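L-asparagine oxygenase (Streptomyces coelicolor, PDB 2OG5) hydroxylates free L-asparagine at C3, using iron(II), 2-oxoglutarate and O2, to supply the (2S,3S)-3-hydroxyasparagine built into the calcium-dependent lipopeptide antibiotic. Local coordinates at residues Leu154-Pro160 with Asp324-Thr330; Ala199-Gly203 with Phe316-Tyr320. One frame throughout, in Å; residues are numbered along the deposited sequence. Where two conformers were deposited one is given.

Contact 1: Leu154-Pro160 with Asp324-Thr330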
ATOM      1  N   LEU A 154       6.283   3.247  10.588  1.00 17.45           N
ATOM      2  CA  LEU A 154       5.527   3.962   9.558  1.00 17.72           C
ATOM      3  C   LEU A 154       6.052   3.746   8.154  1.00 18.08           C
ATOM      4  O   LEU A 154       5.288   3.859   7.197  1.00 18.02           O
ATOM      5  CB  LEU A 154       5.489   5.461   9.839  1.00 17.36           C
ATOM      6  CG  LEU A 154       4.837   5.844  11.166  1.00 17.07           C
ATOM      7  CD1 LEU A 154       4.749   7.362  11.282  1.00 18.43           C
ATOM      8  CD2 LEU A 154       3.466   5.208  11.332  1.00 18.18           C
ATOM      9  N   VAL A 155       7.343   3.443   8.027  1.00 17.99           N
ATOM     10  CA  VAL A 155       7.973   3.232   6.727  1.00 18.32           C
ATOM     11  C   VAL A 155       8.621   1.847   6.730  1.00 18.23           C
ATOM     12  O   VAL A 155       9.595   1.610   7.464  1.00 18.59           O
ATOM     13  CB  VAL A 155       8.998   4.338   6.410  1.00 18.53           C
ATOM     14  CG1 VAL A 155       9.649   4.079   5.063  1.00 18.47           C
ATOM     15  CG2 VAL A 155       8.333   5.736   6.452  1.00 18.71           C
ATOM     16  N   GLN A 156       8.098   0.949   5.897  1.00 19.03           N
ATOM     17  CA  GLN A 156       8.446  -0.475   5.956  1.00 19.58           C
ATOM     18  C   GLN A 156       9.092  -0.917   4.652  1.00 19.36           C
ATOM     19  O   GLN A 156       8.666  -0.513   3.569  1.00 19.89           O
ATOM     20  CB  GLN A 156       7.182  -1.307   6.222  1.00 20.04           C
ATOM     21  CG  GLN A 156       6.404  -0.807   7.446  1.00 20.65           C
ATOM     22  CD  GLN A 156       5.102  -1.532   7.725  1.00 22.31           C
ATOM     23  OE1 GLN A 156       4.741  -2.501   7.049  1.00 23.54           O
ATOM     24  NE2 GLN A 156       4.373  -1.040   8.724  1.00 21.09           N
ATOM     25  N   ASP A 157      10.108  -1.765   4.753  1.00 19.56           N
ATOM     26  CA  ASP A 157      10.812  -2.238   3.571  1.00 19.93           C
ATOM     27  C   ASP A 157      10.108  -3.426   2.949  1.00 19.93           C
ATOM     28  O   ASP A 157       9.595  -4.315   3.651  1.00 20.22           O
ATOM     29  CB  ASP A 157      12.251  -2.639   3.911  1.00 19.90           C
ATOM     30  CG  ASP A 157      13.113  -1.460   4.307  1.00 20.82           C
ATOM     31  OD1 ASP A 157      13.017  -0.401   3.668  1.00 19.58           O
ATOM     32  OD2 ASP A 157      13.922  -1.589   5.252  1.00 23.02           O
ATOM     33  N   VAL A 158      10.066  -3.431   1.619  1.00 19.71           N
ATOM     34  CA  VAL A 158       9.596  -4.585   0.861  1.00 20.29           C
ATOM     35  C   VAL A 158      10.817  -5.120   0.106  1.00 20.42           C
ATOM     36  O   VAL A 158      11.238  -4.540  -0.906  1.00 21.00           O
ATOM     37  CB  VAL A 158       8.453  -4.201  -0.080  1.00 19.65           C
ATOM     38  CG1 VAL A 158       7.905  -5.432  -0.795  1.00 20.72           C
ATOM     39  CG2 VAL A 158       7.334  -3.493   0.702  1.00 19.99           C
ATOM     40  N   VAL A 159      11.415  -6.194   0.636  1.00 20.44           N
ATOM     41  CA  VAL A 159      12.678  -6.754   0.142  1.00 20.80           C
ATOM     42  C   VAL A 159      12.658  -8.264   0.325  1.00 21.25           C
ATOM     43  O   VAL A 159      12.115  -8.756   1.317  1.00 21.63           O
ATOM     44  CB  VAL A 159      13.905  -6.167   0.886  1.00 20.85           C
ATOM     45  CG1 VAL A 159      14.024  -4.668   0.633  1.00 20.98           C
ATOM     46  CG2 VAL A 159      13.824  -6.438   2.396  1.00 21.75           C
ATOM     47  N   PRO A 160      13.231  -9.010  -0.628  1.00 20.92           N
ATOM     48  CA  PRO A 160      13.201 -10.467  -0.489  1.00 21.08           C
ATOM     49  C   PRO A 160      14.206 -10.975   0.534  1.00 21.27           C
ATOM     50  O   PRO A 160      15.332 -10.491   0.574  1.00 21.53           O
ATOM     51  CB  PRO A 160      13.569 -10.947  -1.894  1.00 20.79           C
ATOM     52  CG  PRO A 160      14.451  -9.867  -2.434  1.00 21.25           C
ATOM     53  CD  PRO A 160      13.895  -8.583  -1.877  1.00 21.11           C
ATOM     54  N   ASP A 324      18.792  -6.579  -5.299  1.00 19.73           N
ATOM     55  CA  ASP A 324      17.380  -6.904  -5.493  1.00 19.53           C
ATOM     56  C   ASP A 324      16.416  -5.732  -5.307  1.00 19.09           C
ATOM     57  O   ASP A 324      16.761  -4.689  -4.752  1.00 18.72           O
ATOM     58  CB  ASP A 324      16.950  -8.043  -4.555  1.00 19.89           C
ATOM     59  CG  ASP A 324      17.523  -9.388  -4.962  1.00 20.39           C
ATOM     60  OD1 ASP A 324      17.245  -9.831  -6.103  1.00 20.70           O
ATOM     61  OD2 ASP A 324      18.205 -10.010  -4.129  1.00 21.65           O
ATOM     62  N   ARG A 325      15.205  -5.962  -5.815  1.00 18.65           N
ATOM     63  CA  ARG A 325      14.037  -5.094  -5.653  0.50 19.09           C
ATOM     64  C   ARG A 325      13.934  -4.535  -4.239  1.00 19.06           C
ATOM     65  O   ARG A 325      14.001  -5.291  -3.285  1.00 18.77           O
ATOM     66  CB  ARG A 325      12.795  -5.946  -5.953  0.50 19.28           C
ATOM     67  CG  ARG A 325      11.459  -5.227  -6.043  0.50 19.30           C
ATOM     68  CD  ARG A 325      10.379  -6.257  -6.403  0.50 19.33           C
ATOM     69  NE  ARG A 325       9.074  -5.700  -6.767  0.50 20.62           N
ATOM     70  CZ  ARG A 325       8.013  -5.647  -5.967  0.50 20.20           C
ATOM     71  NH1 ARG A 325       8.073  -6.074  -4.709  0.50 20.94           N
ATOM     72  NH2 ARG A 325       6.884  -5.144  -6.420  0.50 21.02           N
ATOM     73  N   TRP A 326      13.730  -3.226  -4.117  1.00 19.07           N
ATOM     74  CA  TRP A 326      13.592  -2.566  -2.818  1.00 19.04           C
ATOM     75  C   TRP A 326      12.503  -1.509  -2.937  1.00 19.08           C
ATOM     76  O   TRP A 326      12.698  -0.500  -3.631  1.00 18.39           O
ATOM     77  CB  TRP A 326      14.910  -1.903  -2.408  1.00 19.54           C
ATOM     78  CG  TRP A 326      14.964  -1.359  -1.002  1.00 19.20           C
ATOM     79  CD1 TRP A 326      13.945  -1.320  -0.077  1.00 20.03           C
ATOM     80  CD2 TRP A 326      16.093  -0.744  -0.367  1.00 19.58           C
ATOM     81  NE1 TRP A 326      14.385  -0.746   1.080  1.00 19.91           N
ATOM     82  CE2 TRP A 326      15.694  -0.378   0.934  1.00 19.70           C
ATOM     83  CE3 TRP A 326      17.412  -0.487  -0.765  1.00 20.33           C
ATOM     84  CZ2 TRP A 326      16.558   0.232   1.837  1.00 20.36           C
ATOM     85  CZ3 TRP A 326      18.274   0.133   0.143  1.00 20.31           C
ATOM     86  CH2 TRP A 326      17.836   0.484   1.426  1.00 20.42           C
ATOM     87  N   LEU A 327      11.360  -1.747  -2.297  1.00 18.78           N
ATOM     88  CA  LEU A 327      10.331  -0.712  -2.142  1.00 19.18           C
ATOM     89  C   LEU A 327      10.259  -0.326  -0.681  1.00 19.21           C
ATOM     90  O   LEU A 327      10.618  -1.110   0.194  1.00 19.33           O
ATOM     91  CB  LEU A 327       8.939  -1.189  -2.573  1.00 19.47           C
ATOM     92  CG  LEU A 327       8.807  -2.058  -3.807  1.00 20.56           C
ATOM     93  CD1 LEU A 327       7.350  -2.464  -4.045  1.00 21.76           C
ATOM     94  CD2 LEU A 327       9.381  -1.372  -5.047  1.00 21.59           C
ATOM     95  N   GLN A 328       9.785   0.886  -0.418  1.00 19.28           N
ATOM     96  CA  GLN A 328       9.354   1.255   0.927  1.00 18.98           C
ATOM     97  C   GLN A 328       7.859   1.569   0.901  1.00 19.01           C
ATOM     98  O   GLN A 328       7.337   2.123  -0.070  1.00 19.49           O
ATOM     99  CB  GLN A 328      10.195   2.397   1.488  1.00 19.24           C
ATOM    100  CG  GLN A 328      11.603   1.897   1.804  1.00 19.44           C
ATOM    101  CD  GLN A 328      12.504   2.901   2.477  1.00 19.83           C
ATOM    102  OE1 GLN A 328      12.460   4.106   2.190  1.00 20.18           O
ATOM    103  NE2 GLN A 328      13.366   2.401   3.360  1.00 20.62           N
ATOM    104  N   ARG A 329       7.181   1.154   1.967  1.00 18.77           N
ATOM    105  CA  ARG A 329       5.742   1.172   2.034  1.00 18.87           C
ATOM    106  C   ARG A 329       5.264   1.969   3.237  1.00 18.42           C
ATOM    107  O   ARG A 329       5.771   1.818   4.347  1.00 18.38           O
ATOM    108  CB  ARG A 329       5.217  -0.258   2.147  1.00 19.37           C
ATOM    109  CG  ARG A 329       3.700  -0.343   2.109  1.00 20.08           C
ATOM    110  CD  ARG A 329       3.243  -1.758   2.204  1.00 21.88           C
ATOM    111  NE  ARG A 329       3.571  -2.327   3.500  1.00 23.49           N
ATOM    112  CZ  ARG A 329       3.454  -3.613   3.803  1.00 25.70           C
ATOM    113  NH1 ARG A 329       3.028  -4.482   2.903  1.00 27.76           N
ATOM    114  NH2 ARG A 329       3.794  -4.029   5.015  1.00 26.09           N
ATOM    115  N   THR A 330       4.245   2.796   3.004  1.00 17.95           N
ATOM    116  CA  THR A 330       3.536   3.492   4.065  1.00 17.71           C
ATOM    117  C   THR A 330       2.034   3.408   3.830  1.00 17.68           C
ATOM    118  O   THR A 330       1.563   3.550   2.701  1.00 18.15           O
ATOM    119  CB  THR A 330       3.965   4.954   4.141  1.00 17.73           C
ATOM    120  OG1 THR A 330       5.328   4.986   4.545  1.00 17.71           O
ATOM    121  CG2 THR A 330       3.125   5.749   5.129  1.00 18.38           C
TER
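Gln156 and Arg329 face each other as a hydrogen-bonded pair where strand 156-158 runs antiparallel to strand 326-333 in the larger sheet of the jelly-roll fold. Reciprocal backbone bonds, Gln156 N to Arg329 O at 2.9 Å and Arg329 N to Gln156 O at 2.7 Å, fix this register, and Val158 with Leu327 repeats it two residues on.

The amide and guanidinium planes of the first pair stand 70° apart, yet Gln156 OE1 lies in the plane of the guanidinium, at its edge, and takes an N-H from Arg329 NH2 at 2.7 Å in a nearly straight bond. A bend at chi3 (66°) turns the end of the otherwise extended arginine toward that oxygen, while Gln156 NE2 is held by Ala153 O. Arg329 binds L-asparagine, and the bond to Gln156 probably limits the rotation of its guanidinium, whose ion pairs to Glu181 and Glu149 are long and weak. Val158, on the same face, sets its CB 3.9 Å from Leu327 CB; Arg325, just before the strand, binds 2-oxoglutarate.

On the other face the carboxylate of Asp157 gathers two donors on one oxygen. The Gln328 amide lies nearly coplanar with it, and NE2 meets OD1 at 2.8 Å almost head-on. Trp326 NE1 reaches the same OD1 at 2.9 Å from above the carboxylate plane, though OD1 itself lies in the indole plane; the planes of carboxylate and ring stand 75° apart. Ser121 OG binds OD2, so both oxygens of this buried acid are engaged. Beside the indole, the CG1 methyl of Val159 closes to 3.4 Å from Trp326 CD1.

Contact 2: Ala199-Gly203 with Phe316-Tyr320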
ATOM      1  N   ALA A 199      14.689  -1.045  -8.609  1.00 19.39           N
ATOM      2  CA  ALA A 199      13.858  -1.949  -9.383  1.00 19.28           C
ATOM      3  C   ALA A 199      14.354  -3.387  -9.254  1.00 19.25           C
ATOM      4  O   ALA A 199      15.512  -3.626  -8.947  1.00 19.10           O
ATOM      5  CB  ALA A 199      13.833  -1.526 -10.844  1.00 19.54           C
ATOM      6  N   ASP A 200      13.460  -4.342  -9.486  1.00 19.41           N
ATOM      7  CA  ASP A 200      13.866  -5.742  -9.644  1.00 18.90           C
ATOM      8  C   ASP A 200      14.750  -5.851 -10.876  1.00 19.32           C
ATOM      9  O   ASP A 200      14.256  -5.686 -11.984  1.00 19.62           O
ATOM     10  CB  ASP A 200      12.653  -6.649  -9.840  1.00 19.00           C
ATOM     11  CG  ASP A 200      13.022  -8.049 -10.317  1.00 19.65           C
ATOM     12  OD1 ASP A 200      14.093  -8.580  -9.957  1.00 18.76           O
ATOM     13  OD2 ASP A 200      12.222  -8.622 -11.086  1.00 21.61           O
ATOM     14  N   PRO A 201      16.046  -6.152 -10.697  1.00 18.42           N
ATOM     15  CA  PRO A 201      16.919  -6.200 -11.865  1.00 18.59           C
ATOM     16  C   PRO A 201      16.644  -7.380 -12.795  1.00 18.62           C
ATOM     17  O   PRO A 201      17.106  -7.358 -13.943  1.00 19.23           O
ATOM     18  CB  PRO A 201      18.308  -6.339 -11.241  1.00 18.44           C
ATOM     19  CG  PRO A 201      18.082  -7.057  -9.979  1.00 18.07           C
ATOM     20  CD  PRO A 201      16.781  -6.493  -9.464  1.00 18.48           C
ATOM     21  N   THR A 202      15.933  -8.399 -12.311  1.00 18.28           N
ATOM     22  CA  THR A 202      15.748  -9.629 -13.078  1.00 18.64           C
ATOM     23  C   THR A 202      14.650  -9.513 -14.129  1.00 18.31           C
ATOM     24  O   THR A 202      14.586 -10.349 -15.035  1.00 19.20           O
ATOM     25  CB  THR A 202      15.435 -10.837 -12.187  1.00 18.64           C
ATOM     26  OG1 THR A 202      14.094 -10.729 -11.707  1.00 19.37           O
ATOM     27  CG2 THR A 202      16.423 -10.969 -11.010  1.00 19.96           C
ATOM     28  N   GLY A 203      13.787  -8.507 -13.999  1.00 18.67           N
ATOM     29  CA  GLY A 203      12.723  -8.259 -14.967  1.00 19.21           C
ATOM     30  C   GLY A 203      11.430  -9.052 -14.785  1.00 19.32           C
ATOM     31  O   GLY A 203      10.496  -8.901 -15.583  1.00 19.59           O
ATOM     32  N   PHE A 316       9.348 -13.985  -8.659  1.00 22.18           N
ATOM     33  CA  PHE A 316      10.679 -13.673  -9.177  1.00 22.02           C
ATOM     34  C   PHE A 316      11.737 -14.440  -8.417  1.00 22.39           C
ATOM     35  O   PHE A 316      11.455 -15.009  -7.367  1.00 22.17           O
ATOM     36  CB  PHE A 316      10.952 -12.164  -9.186  1.00 22.03           C
ATOM     37  CG  PHE A 316      11.044 -11.527  -7.825  1.00 21.98           C
ATOM     38  CD1 PHE A 316      12.255 -11.047  -7.349  1.00 21.42           C
ATOM     39  CD2 PHE A 316       9.906 -11.356  -7.046  1.00 22.39           C
ATOM     40  CE1 PHE A 316      12.341 -10.443  -6.111  1.00 22.47           C
ATOM     41  CE2 PHE A 316       9.986 -10.740  -5.804  1.00 21.89           C
ATOM     42  CZ  PHE A 316      11.199 -10.279  -5.343  1.00 22.15           C
ATOM     43  N   THR A 317      12.941 -14.502  -8.974  1.00 22.28           N
ATOM     44  CA  THR A 317      14.038 -15.213  -8.331  1.00 22.21           C
ATOM     45  C   THR A 317      15.057 -14.212  -7.814  1.00 22.04           C
ATOM     46  O   THR A 317      15.800 -13.627  -8.604  1.00 22.45           O
ATOM     47  CB  THR A 317      14.717 -16.183  -9.310  1.00 22.73           C
ATOM     48  OG1 THR A 317      13.723 -17.047  -9.881  1.00 23.85           O
ATOM     49  CG2 THR A 317      15.796 -17.010  -8.593  1.00 23.27           C
ATOM     50  N   PRO A 318      15.080 -13.974  -6.489  1.00 22.00           N
ATOM     51  CA  PRO A 318      16.055 -13.020  -5.966  1.00 22.32           C
ATOM     52  C   PRO A 318      17.503 -13.435  -6.184  1.00 22.59           C
ATOM     53  O   PRO A 318      17.815 -14.627  -6.226  1.00 22.35           O
ATOM     54  CB  PRO A 318      15.745 -12.985  -4.462  1.00 22.38           C
ATOM     55  CG  PRO A 318      14.350 -13.439  -4.355  1.00 22.79           C
ATOM     56  CD  PRO A 318      14.199 -14.479  -5.421  1.00 22.20           C
ATOM     57  N   ARG A 319      18.373 -12.444  -6.319  1.00 22.73           N
ATOM     58  CA  ARG A 319      19.809 -12.674  -6.414  1.00 23.33           C
ATOM     59  C   ARG A 319      20.452 -12.823  -5.038  1.00 24.00           C
ATOM     60  O   ARG A 319      21.452 -13.539  -4.888  1.00 24.18           O
ATOM     61  CB  ARG A 319      20.478 -11.516  -7.151  1.00 23.54           C
ATOM     62  CG  ARG A 319      20.094 -11.399  -8.619  1.00 23.35           C
ATOM     63  CD  ARG A 319      20.617 -10.118  -9.187  1.00 23.85           C
ATOM     64  NE  ARG A 319      20.422 -10.025 -10.629  1.00 24.85           N
ATOM     65  CZ  ARG A 319      20.764  -8.966 -11.358  1.00 25.08           C
ATOM     66  NH1 ARG A 319      21.295  -7.883 -10.792  1.00 25.36           N
ATOM     67  NH2 ARG A 319      20.544  -8.979 -12.668  1.00 26.06           N
ATOM     68  N   TYR A 320      19.907 -12.110  -4.054  1.00 24.18           N
ATOM     69  CA  TYR A 320      20.478 -12.029  -2.700  1.00 24.35           C
ATOM     70  C   TYR A 320      21.949 -11.588  -2.709  1.00 24.91           C
ATOM     71  O   TYR A 320      22.790 -12.146  -1.996  1.00 25.83           O
ATOM     72  CB  TYR A 320      20.290 -13.350  -1.934  1.00 24.38           C
ATOM     73  CG  TYR A 320      18.842 -13.775  -1.747  1.00 23.50           C
ATOM     74  CD1 TYR A 320      17.889 -12.897  -1.223  1.00 23.28           C
ATOM     75  CD2 TYR A 320      18.428 -15.062  -2.074  1.00 24.11           C
ATOM     76  CE1 TYR A 320      16.577 -13.292  -1.038  1.00 23.52           C
ATOM     77  CE2 TYR A 320      17.114 -15.470  -1.884  1.00 24.26           C
ATOM     78  CZ  TYR A 320      16.189 -14.576  -1.365  1.00 23.54           C
ATOM     79  OH  TYR A 320      14.889 -14.986  -1.188  1.00 24.07           O
TER
HETATM   80  O   HOH W   1      13.474 -13.397 -11.537  1.00 20.10           O
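Residues Asp200-Gly203 form a type I beta turn, its Gly203 N to Asp200 O bond weak at 3.5 Å, and pack on the loop at Phe316-Arg319, with Thr202 and Thr317 the nearest pair by CA atoms. An Asx turn is superposed on it: Asp200 OD1 accepts from Thr202 N at 3.0 Å, the N-H coming from above the carboxylate plane.

The Thr202 hydroxyl, OG1, is met by the syn lone pair of Asp200 OD1 at 2.8 Å. With chi1 at 74°, OG1 sits between the backbone N and the carbonyl carbon, which brings it within reach of OD1 and leaves CG2 to meet the other loop. OD1 thus braces the turn, while OD2 accepts from Ala205 N just beyond it.

Across the interface the main touch is flat. Arg319, extended from CG to NE, slides past Pro201 in the opposite direction and lays one guanidinium face over the proline ring; Pro201 CG stands 3.4 Å above that plane, offset toward the rim, and Pro201 CB is 3.4 Å from Arg319 NH1. The guanidinium is thus met by aliphatic carbons, while Thr323 OG1 accepts from NH1. The Thr202 methyl meets the second loop at Thr317 O, and Asp200 OD1 approaches the Phe316 ring obliquely, 4.0 Å from CD1.

These loops follow strands 191-196 and 309-313, one in each sheet of the jelly roll. A single water is the polar link between them: it donates to Thr202 OG1 at 2.7 Å and accepts from Thr317 N at 2.8 Å.

How the contacts relate
Contact 1 is a buried strand pairing near the chain's centre, with 681 Å² covered, whereas contact 2 joins two loops farther out, is partly exposed and covers 245 Å². Direct bonds carry the first; the second relies on van der Waals touch and one water, its aspartate carboxylate spending its bonds on its own loop. Phe316-Tyr320 lies in the loop leading into strand 326-333, which contact 1 pairs with strand 156-158, and Ala199-Gly203 follows strand 191-196, another neighbour of 326-333. The two contacts meet where Asp324 OD1 accepts from Arg319 N at 2.9 Å, and the Asp200 side chain comes within about 4 Å of that of Arg325, near the 2-oxoglutarate site.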